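Local coordinates for protein condensin complex subunit 3 (Schizosaccharomyces pombe, PDB 5OQR) that serves as a regulatory subunit of condensin, the complex required to convert interphase chromatin into mitotic-like condensed chromosomes, at residues A[64-69]-A[108-113]; A[637-642]-A[683-688]; A[644-649]-A[707-712]. All blocks are in the same frame, centred on the assembly; numbering follows the deposited sequence.

In the fold
Interaction 1 lies in the first two HEAT repeats, near the N-terminal end of the chain. Interactions 2 and 3 lie together in the C-terminal half, both within the C-terminal domain family of nuclear condensing complex subunits. The centres of interactions 1 and 2 are about 61 Å apart, and those of interactions 1 and 3 about 66 Å. Interactions 2 and 3 have centres about 11 Å apart and share helix 639-661. Their segments alternate along the chain. They also touch: Thr683 OG1 and His707 NE2 are 3.2 Å apart, a probable hydrogen bond. OG1 also bonds to Met679 O of helix 669-682. Thr683 CG2 packs on Ile645 CG2 at 3.8 Å. All three contacts join parts of a helical solenoid.

Interaction 1 of 3, residues A[64-69]-A[108-113]; sequences FVNYLQ and VNCVKE
Between HEAT repeat 1 and HEAT repeat 2, Val65, Asn66 and Gln69 on the C-terminal end of helix 52-69 meet Cys110 and Val111. The latter two lie in the loop that follows helix 94-108. The two backbones come nearest at Asn66 and Cys110, whose CA atoms are 6.2 Å apart. Cys110 is the centre of the contact. Its CB lies 4.1 Å from Val65 CG1, an apolar touch. The methyl CG1 reaches it because it stands anti to the backbone N of Val65 (chi1 176°). The side chain of Asn66 lies next to the same cysteine. Gln69, one turn on from Val65, sends its amide end towards the loop, and its CD lies 4.1 Å from Cys110 O. The same amide rests against Val111, with Gln69 CD and Val111 CB 4.2 Å apart. An alanine in place of Gln69 would probably open a gap beside Val111 and leave the Cys110 carbonyl without the amide next to it. Val108 to Val111 form a type I beta turn. Val111 N donates to Val108 O over 3.2 Å to close it. Behind the helix, Phe64 and Tyr67 pack on helix 17-24. Here a helix end meets the turn leading out of the next repeat, a surface contact between neighbouring repeats of a HEAT-repeat solenoid.

Interaction 2 of 3, residues A[637-642]-A[683-688]; sequences GAHENQ and TDNEKL
Gln642 reaches across to the backbone of Asp684. Its NE2 donates to Asp684 O over 2.7 Å, with an N-H...O angle of 159°. In the Gln642 side chain CD is anti to CA (chi2 -171°), and the extended chain brings the amide to the loop. NE2 meets the carbonyl from above its plane, while the oxygen lies close to the plane of the Gln642 amide. Lys687 N binds Asp684 O from the opposite face, so two donors hold that oxygen. NE2 also bonds to Trp682 O. The other amide atom, OE1, lies beside Leu688, 3.5 Å from its CG. The contact joins the start of helix 639-661, with Ala638 at its N-cap, to the loop after helix 669-682 in the helical solenoid. Leu688 CD2 lies 3.9 Å from Ala638 O. His639 and Asn685 cross obliquely, with the imidazole and amide planes 72° apart. Asn685 ND2 stands at the ring edge, 4.1 Å from His639 ND1. The methyl CG2 of Thr683 touches Gln642 O at 3.7 Å. Asp684 turns its carboxylate back to its own loop, where OD1 accepts from Glu686 N over 2.8 Å in an Asx turn.

Interaction 3 of 3, residues A[644-649]-A[707-712]; sequences RIATIF and HLHLAN
Thr647 OG1 is hydrogen-bonded to Trp643 O one turn earlier in its own helix and also touches His709. It stands at the edge of the imidazole, near the ring plane, 3.5 Å from His709 CE1. The His709 ring also stacks with the ring of Trp643, so it is met by two residues of helix 639-661. A third residue of that helix joins them, with His709 ND1 lying 4.0 Å from Ala646 CB.

Leu710 has its CG anti to the backbone N (chi1 -178°), which directs the branch across to the facing helix. Its two methyls do different work. CD2 sits over the centre of one face of the Phe649 ring, 4.0 Å from the ring centroid and 10° off the normal. This is a CH-pi contact. Leu710 CD1 lies nearer the root of the same side chain, 3.6 Å from Phe649 CG. CD1 also packs on Ala646, 4.1 Å from its CB. The leucine and phenylalanine side chains cross at about a right angle.

The small Ala646 faces Leu710, and their CA atoms are 5.5 Å apart. The axes of segments 644-649 and 707-712 approach to 9.0 Å and run nearly parallel, with a crossing angle of -19°. Helix 669-682 closes one side through Leu680, which touches both Phe649 and Leu710. Ile645 and Ile648 pack on helix 601-613. Leu708 and Asn712 pack on helix 745-759, so the pair is flanked by helices 601-613, 669-682 and 745-759.

Interaction 1 of 3, residues A[64-69]-A[108-113]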
loop_
_atom_site.group_PDB
_atom_site.type_symbol
_atom_site.label_atom_id
_atom_site.label_comp_id
_atom_site.label_asym_id
_atom_site.label_seq_id
_atom_site.Cartn_x
_atom_site.Cartn_y
_atom_site.Cartn_z
ATOM N N PHE A 64 -4.453 18.425 -42.027
ATOM C CA PHE A 64 -4.417 18.621 -43.471
ATOM C C PHE A 64 -3.789 17.428 -44.178
ATOM O O PHE A 64 -4.255 17.018 -45.247
ATOM C CB PHE A 64 -3.654 19.899 -43.808
ATOM C CG PHE A 64 -3.416 20.085 -45.276
ATOM C CD1 PHE A 64 -4.471 20.339 -46.136
ATOM C CD2 PHE A 64 -2.138 20.011 -45.798
ATOM C CE1 PHE A 64 -4.255 20.511 -47.488
ATOM C CE2 PHE A 64 -1.916 20.186 -47.148
ATOM C CZ PHE A 64 -2.977 20.435 -47.995
ATOM N N VAL A 65 -2.726 16.859 -43.602
ATOM C CA VAL A 65 -2.080 15.696 -44.211
ATOM C C VAL A 65 -3.109 14.601 -44.457
ATOM O O VAL A 65 -3.298 14.136 -45.587
ATOM C CB VAL A 65 -0.931 15.187 -43.325
ATOM C CG1 VAL A 65 -0.319 13.915 -43.911
ATOM C CG2 VAL A 65 0.138 16.256 -43.174
ATOM N N ASN A 66 -3.782 14.168 -43.393
ATOM C CA ASN A 66 -4.821 13.156 -43.542
ATOM C C ASN A 66 -5.844 13.581 -44.585
ATOM O O ASN A 66 -6.195 12.804 -45.478
ATOM C CB ASN A 66 -5.496 12.893 -42.198
ATOM C CG ASN A 66 -4.642 12.048 -41.271
ATOM O OD1 ASN A 66 -3.927 11.149 -41.713
ATOM N ND2 ASN A 66 -4.713 12.335 -39.978
ATOM N N TYR A 67 -6.331 14.820 -44.490
ATOM C CA TYR A 67 -7.248 15.333 -45.502
ATOM C C TYR A 67 -6.664 15.215 -46.902
ATOM O O TYR A 67 -7.412 15.163 -47.884
ATOM C CB TYR A 67 -7.591 16.789 -45.198
ATOM C CG TYR A 67 -8.356 17.487 -46.298
ATOM C CD1 TYR A 67 -7.760 18.483 -47.058
ATOM C CD2 TYR A 67 -9.673 17.149 -46.578
ATOM C CE1 TYR A 67 -8.454 19.127 -48.065
ATOM C CE2 TYR A 67 -10.377 17.784 -47.583
ATOM C CZ TYR A 67 -9.764 18.773 -48.324
ATOM O OH TYR A 67 -10.466 19.405 -49.328
ATOM N N LEU A 68 -5.335 15.172 -47.015
ATOM C CA LEU A 68 -4.699 15.131 -48.324
ATOM C C LEU A 68 -4.628 13.709 -48.864
ATOM O O LEU A 68 -4.887 13.479 -50.050
ATOM C CB LEU A 68 -3.296 15.743 -48.232
ATOM C CG LEU A 68 -2.647 16.314 -49.495
ATOM C CD1 LEU A 68 -3.646 17.044 -50.365
ATOM C CD2 LEU A 68 -1.555 17.271 -49.086
ATOM N N GLN A 69 -4.277 12.743 -48.010
ATOM C CA GLN A 69 -4.286 11.345 -48.430
ATOM C C GLN A 69 -5.654 10.932 -48.952
ATOM O O GLN A 69 -5.751 9.967 -49.715
ATOM C CB GLN A 69 -3.884 10.434 -47.266
ATOM C CG GLN A 69 -2.752 10.984 -46.389
ATOM C CD GLN A 69 -1.656 9.975 -46.092
ATOM O OE1 GLN A 69 -1.164 9.899 -44.966
ATOM N NE2 GLN A 69 -1.248 9.218 -47.104
ATOM N N VAL A 108 4.215 10.803 -38.371
ATOM C CA VAL A 108 4.348 9.409 -38.784
ATOM C C VAL A 108 3.046 8.661 -38.546
ATOM O O VAL A 108 2.693 7.754 -39.309
ATOM C CB VAL A 108 5.524 8.729 -38.055
ATOM C CG1 VAL A 108 5.215 8.538 -36.570
ATOM C CG2 VAL A 108 5.847 7.396 -38.708
ATOM N N ASN A 109 2.313 9.026 -37.493
ATOM C CA ASN A 109 1.040 8.381 -37.198
ATOM C C ASN A 109 0.009 8.588 -38.299
ATOM O O ASN A 109 -1.008 7.886 -38.309
ATOM C CB ASN A 109 0.491 8.912 -35.872
ATOM C CG ASN A 109 -0.755 8.176 -35.421
ATOM O OD1 ASN A 109 -0.827 6.949 -35.502
ATOM N ND2 ASN A 109 -1.745 8.923 -34.951
ATOM N N CYS A 110 0.243 9.523 -39.223
ATOM C CA CYS A 110 -0.716 9.795 -40.286
ATOM C C CYS A 110 -0.754 8.706 -41.350
ATOM O O CYS A 110 -1.677 8.700 -42.169
ATOM C CB CYS A 110 -0.397 11.140 -40.939
ATOM S SG CYS A 110 -0.664 12.557 -39.854
ATOM N N VAL A 111 0.217 7.791 -41.363
ATOM C CA VAL A 111 0.218 6.685 -42.313
ATOM C C VAL A 111 1.264 5.680 -41.862
ATOM O O VAL A 111 2.165 6.015 -41.086
ATOM C CB VAL A 111 0.492 7.202 -43.751
ATOM C CG1 VAL A 111 1.947 7.638 -43.911
ATOM C CG2 VAL A 111 0.115 6.149 -44.784
ATOM N N LYS A 112 1.154 4.449 -42.354
ATOM C CA LYS A 112 2.073 3.377 -41.987
ATOM C C LYS A 112 3.151 3.120 -43.032
ATOM O O LYS A 112 4.288 2.807 -42.670
ATOM C CB LYS A 112 1.297 2.079 -41.744
ATOM C CG LYS A 112 0.513 2.052 -40.441
ATOM C CD LYS A 112 -0.103 0.683 -40.204
ATOM C CE LYS A 112 -0.819 0.609 -38.866
ATOM N NZ LYS A 112 -1.411 -0.738 -38.632
ATOM N N GLU A 113 2.829 3.239 -44.317
ATOM C CA GLU A 113 3.775 2.881 -45.370
ATOM C C GLU A 113 4.918 3.886 -45.413
ATOM O O GLU A 113 4.739 5.030 -45.846
ATOM C CB GLU A 113 3.065 2.805 -46.718
ATOM C CG GLU A 113 2.349 1.490 -46.972
ATOM C CD GLU A 113 3.267 0.292 -46.836
ATOM O OE1 GLU A 113 4.469 0.427 -47.145
ATOM O OE2 GLU A 113 2.790 -0.780 -46.406
#

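Interaction 2 of 3, residues A[637-642]-A[683-688]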
loop_
_atom_site.group_PDB
_atom_site.type_symbol
_atom_site.label_atom_id
_atom_site.label_comp_id
_atom_site.label_asym_id
_atom_site.label_seq_id
_atom_site.Cartn_x
_atom_site.Cartn_y
_atom_site.Cartn_z
ATOM N N GLY A 637 0.884 11.387 17.153
ATOM C CA GLY A 637 -0.228 11.306 18.077
ATOM C C GLY A 637 -0.134 12.292 19.222
ATOM O O GLY A 637 -1.153 12.818 19.679
ATOM N N ALA A 638 1.080 12.555 19.696
ATOM C CA ALA A 638 1.269 13.414 20.854
ATOM C C ALA A 638 2.563 14.198 20.707
ATOM O O ALA A 638 3.539 13.714 20.129
ATOM C CB ALA A 638 1.296 12.601 22.153
ATOM N N HIS A 639 2.556 15.423 21.239
ATOM C CA HIS A 639 3.778 16.219 21.287
ATOM C C HIS A 639 4.865 15.508 22.083
ATOM O O HIS A 639 6.053 15.614 21.759
ATOM C CB HIS A 639 3.485 17.588 21.900
ATOM C CG HIS A 639 4.698 18.281 22.438
ATOM N ND1 HIS A 639 5.495 19.096 21.665
ATOM C CD2 HIS A 639 5.252 18.274 23.673
ATOM C CE1 HIS A 639 6.487 19.563 22.400
ATOM N NE2 HIS A 639 6.363 19.079 23.623
ATOM N N GLU A 640 4.474 14.782 23.132
ATOM C CA GLU A 640 5.457 14.118 23.980
ATOM C C GLU A 640 6.145 12.972 23.253
ATOM O O GLU A 640 7.276 12.615 23.600
ATOM C CB GLU A 640 4.792 13.605 25.256
ATOM C CG GLU A 640 4.266 14.695 26.173
ATOM C CD GLU A 640 2.973 15.313 25.679
ATOM O OE1 GLU A 640 2.438 14.839 24.657
ATOM O OE2 GLU A 640 2.490 16.278 26.311
ATOM N N ASN A 641 5.488 12.381 22.254
ATOM C CA ASN A 641 6.120 11.306 21.499
ATOM C C ASN A 641 7.189 11.850 20.565
ATOM O O ASN A 641 8.243 11.230 20.391
ATOM C CB ASN A 641 5.070 10.525 20.711
ATOM C CG ASN A 641 4.186 9.678 21.598
ATOM O OD1 ASN A 641 4.502 9.439 22.761
ATOM N ND2 ASN A 641 3.073 9.213 21.050
ATOM N N GLN A 642 6.935 13.006 19.950
ATOM C CA GLN A 642 7.957 13.637 19.123
ATOM C C GLN A 642 9.171 14.016 19.958
ATOM O O GLN A 642 10.311 13.907 19.495
ATOM C CB GLN A 642 7.380 14.864 18.420
ATOM C CG GLN A 642 6.220 14.545 17.496
ATOM C CD GLN A 642 5.800 15.727 16.646
ATOM O OE1 GLN A 642 5.384 16.759 17.161
ATOM N NE2 GLN A 642 5.909 15.578 15.333
ATOM N N THR A 683 9.551 14.354 13.940
ATOM C CA THR A 683 9.716 15.288 15.045
ATOM C C THR A 683 9.173 16.677 14.736
ATOM O O THR A 683 9.227 17.552 15.602
ATOM C CB THR A 683 11.196 15.372 15.422
ATOM O OG1 THR A 683 11.981 15.552 14.241
ATOM C CG2 THR A 683 11.649 14.104 16.094
ATOM N N ASP A 684 8.635 16.894 13.539
ATOM C CA ASP A 684 8.111 18.196 13.148
ATOM C C ASP A 684 6.765 18.437 13.823
ATOM O O ASP A 684 5.822 17.662 13.635
ATOM C CB ASP A 684 7.977 18.266 11.629
ATOM C CG ASP A 684 7.585 19.643 11.134
ATOM O OD1 ASP A 684 7.033 20.440 11.922
ATOM O OD2 ASP A 684 7.825 19.928 9.943
ATOM N N ASN A 685 6.673 19.519 14.599
ATOM C CA ASN A 685 5.439 19.816 15.319
ATOM C C ASN A 685 4.283 20.090 14.367
ATOM O O ASN A 685 3.122 19.852 14.717
ATOM C CB ASN A 685 5.651 21.013 16.246
ATOM C CG ASN A 685 4.406 21.367 17.032
ATOM O OD1 ASN A 685 3.711 22.331 16.715
ATOM N ND2 ASN A 685 4.113 20.580 18.061
ATOM N N GLU A 686 4.574 20.594 13.168
ATOM C CA GLU A 686 3.516 20.906 12.217
ATOM C C GLU A 686 2.759 19.664 11.766
ATOM O O GLU A 686 1.602 19.777 11.348
ATOM C CB GLU A 686 4.107 21.623 11.001
ATOM C CG GLU A 686 3.076 22.099 9.985
ATOM C CD GLU A 686 2.169 23.184 10.535
ATOM O OE1 GLU A 686 2.481 23.731 11.614
ATOM O OE2 GLU A 686 1.146 23.491 9.888
ATOM N N LYS A 687 3.375 18.487 11.848
ATOM C CA LYS A 687 2.785 17.268 11.313
ATOM C C LYS A 687 1.937 16.515 12.330
ATOM O O LYS A 687 1.610 15.350 12.095
ATOM C CB LYS A 687 3.881 16.342 10.781
ATOM C CG LYS A 687 4.725 16.946 9.676
ATOM C CD LYS A 687 5.222 15.873 8.722
ATOM C CE LYS A 687 6.446 16.327 7.949
ATOM N NZ LYS A 687 6.228 17.615 7.240
ATOM N N LEU A 688 1.577 17.141 13.445
ATOM C CA LEU A 688 0.708 16.484 14.410
ATOM C C LEU A 688 -0.717 16.410 13.876
ATOM O O LEU A 688 -1.224 17.360 13.274
ATOM C CB LEU A 688 0.727 17.226 15.746
ATOM C CG LEU A 688 1.958 17.037 16.637
ATOM C CD1 LEU A 688 1.879 17.939 17.853
ATOM C CD2 LEU A 688 2.101 15.592 17.074
#

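Interaction 3 of 3, residues A[644-649]-A[707-712]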
loop_
_atom_site.group_PDB
_atom_site.type_symbol
_atom_site.label_atom_id
_atom_site.label_comp_id
_atom_site.label_asym_id
_atom_site.label_seq_id
_atom_site.Cartn_x
_atom_site.Cartn_y
_atom_site.Cartn_z
ATOM N N ARG A 644 10.327 12.451 22.645
ATOM C CA ARG A 644 11.103 11.247 22.921
ATOM C C ARG A 644 11.963 10.846 21.732
ATOM O O ARG A 644 13.050 10.288 21.913
ATOM C CB ARG A 644 10.170 10.096 23.296
ATOM C CG ARG A 644 9.355 10.326 24.552
ATOM C CD ARG A 644 8.500 9.115 24.871
ATOM N NE ARG A 644 7.633 9.331 26.027
ATOM C CZ ARG A 644 6.345 9.654 25.964
ATOM N NH1 ARG A 644 5.736 9.803 24.796
ATOM N NH2 ARG A 644 5.653 9.826 27.082
ATOM N N ILE A 645 11.496 11.113 20.512
ATOM C CA ILE A 645 12.257 10.730 19.327
ATOM C C ILE A 645 13.449 11.659 19.141
ATOM O O ILE A 645 14.544 11.219 18.774
ATOM C CB ILE A 645 11.340 10.717 18.090
ATOM C CG1 ILE A 645 10.214 9.697 18.285
ATOM C CG2 ILE A 645 12.136 10.387 16.827
ATOM C CD1 ILE A 645 9.117 9.774 17.248
ATOM N N ALA A 646 13.263 12.954 19.396
ATOM C CA ALA A 646 14.378 13.890 19.324
ATOM C C ALA A 646 15.414 13.606 20.403
ATOM O O ALA A 646 16.595 13.922 20.226
ATOM C CB ALA A 646 13.865 15.325 19.440
ATOM N N THR A 647 14.998 13.002 21.516
ATOM C CA THR A 647 15.918 12.742 22.618
ATOM C C THR A 647 16.906 11.628 22.289
ATOM O O THR A 647 18.006 11.596 22.851
ATOM C CB THR A 647 15.123 12.398 23.876
ATOM O OG1 THR A 647 14.340 13.533 24.261
ATOM C CG2 THR A 647 16.044 12.011 25.028
ATOM N N ILE A 648 16.536 10.707 21.404
ATOM C CA ILE A 648 17.420 9.632 20.968
ATOM C C ILE A 648 17.778 9.751 19.501
ATOM O O ILE A 648 18.585 8.956 19.000
ATOM C CB ILE A 648 16.815 8.244 21.268
ATOM C CG1 ILE A 648 15.426 8.083 20.639
ATOM C CG2 ILE A 648 16.734 8.015 22.766
ATOM C CD1 ILE A 648 15.441 7.523 19.239
ATOM N N PHE A 649 17.198 10.723 18.797
ATOM C CA PHE A 649 17.519 11.014 17.406
ATOM C C PHE A 649 19.004 10.854 17.094
ATOM O O PHE A 649 19.394 10.023 16.266
ATOM C CB PHE A 649 17.053 12.442 17.103
ATOM C CG PHE A 649 17.184 12.845 15.665
ATOM C CD1 PHE A 649 18.417 13.167 15.126
ATOM C CD2 PHE A 649 16.066 12.934 14.860
ATOM C CE1 PHE A 649 18.530 13.546 13.808
ATOM C CE2 PHE A 649 16.174 13.314 13.545
ATOM C CZ PHE A 649 17.406 13.620 13.016
ATOM N N HIS A 707 12.102 20.652 17.597
ATOM C CA HIS A 707 13.206 20.867 16.671
ATOM C C HIS A 707 14.274 21.767 17.278
ATOM O O HIS A 707 15.471 21.542 17.073
ATOM C CB HIS A 707 12.682 21.450 15.361
ATOM C CG HIS A 707 12.289 20.415 14.352
ATOM N ND1 HIS A 707 11.786 20.742 13.112
ATOM C CD2 HIS A 707 12.328 19.063 14.397
ATOM C CE1 HIS A 707 11.536 19.637 12.435
ATOM N NE2 HIS A 707 11.855 18.605 13.192
ATOM N N LEU A 708 13.869 22.791 18.026
ATOM C CA LEU A 708 14.859 23.584 18.741
ATOM C C LEU A 708 15.501 22.772 19.856
ATOM O O LEU A 708 16.682 22.967 20.165
ATOM C CB LEU A 708 14.222 24.855 19.299
ATOM C CG LEU A 708 15.205 25.964 19.678
ATOM C CD1 LEU A 708 15.947 26.485 18.454
ATOM C CD2 LEU A 708 14.478 27.099 20.373
ATOM N N HIS A 709 14.745 21.860 20.468
ATOM C CA HIS A 709 15.338 20.916 21.406
ATOM C C HIS A 709 16.305 19.982 20.694
ATOM O O HIS A 709 17.347 19.616 21.248
ATOM C CB HIS A 709 14.240 20.119 22.111
ATOM C CG HIS A 709 14.752 18.955 22.898
ATOM N ND1 HIS A 709 14.426 17.651 22.595
ATOM C CD2 HIS A 709 15.578 18.895 23.968
ATOM C CE1 HIS A 709 15.024 16.838 23.447
ATOM N NE2 HIS A 709 15.730 17.569 24.291
ATOM N N LEU A 710 15.982 19.591 19.460
ATOM C CA LEU A 710 16.869 18.716 18.704
ATOM C C LEU A 710 18.164 19.431 18.338
ATOM O O LEU A 710 19.233 18.812 18.302
ATOM C CB LEU A 710 16.157 18.214 17.449
ATOM C CG LEU A 710 16.945 17.244 16.569
ATOM C CD1 LEU A 710 17.299 15.983 17.333
ATOM C CD2 LEU A 710 16.160 16.911 15.318
ATOM N N ALA A 711 18.088 20.730 18.052
ATOM C CA ALA A 711 19.297 21.510 17.820
ATOM C C ALA A 711 20.236 21.420 19.015
ATOM O O ALA A 711 21.436 21.170 18.862
ATOM C CB ALA A 711 18.929 22.963 17.529
ATOM N N ASN A 712 19.701 21.611 20.222
ATOM C CA ASN A 712 20.515 21.474 21.423
ATOM C C ASN A 712 21.128 20.083 21.519
ATOM O O ASN A 712 22.291 19.936 21.911
ATOM C CB ASN A 712 19.673 21.775 22.662
ATOM C CG ASN A 712 19.075 23.163 22.634
ATOM O OD1 ASN A 712 19.614 24.073 22.005
ATOM N ND2 ASN A 712 17.951 23.334 23.316
#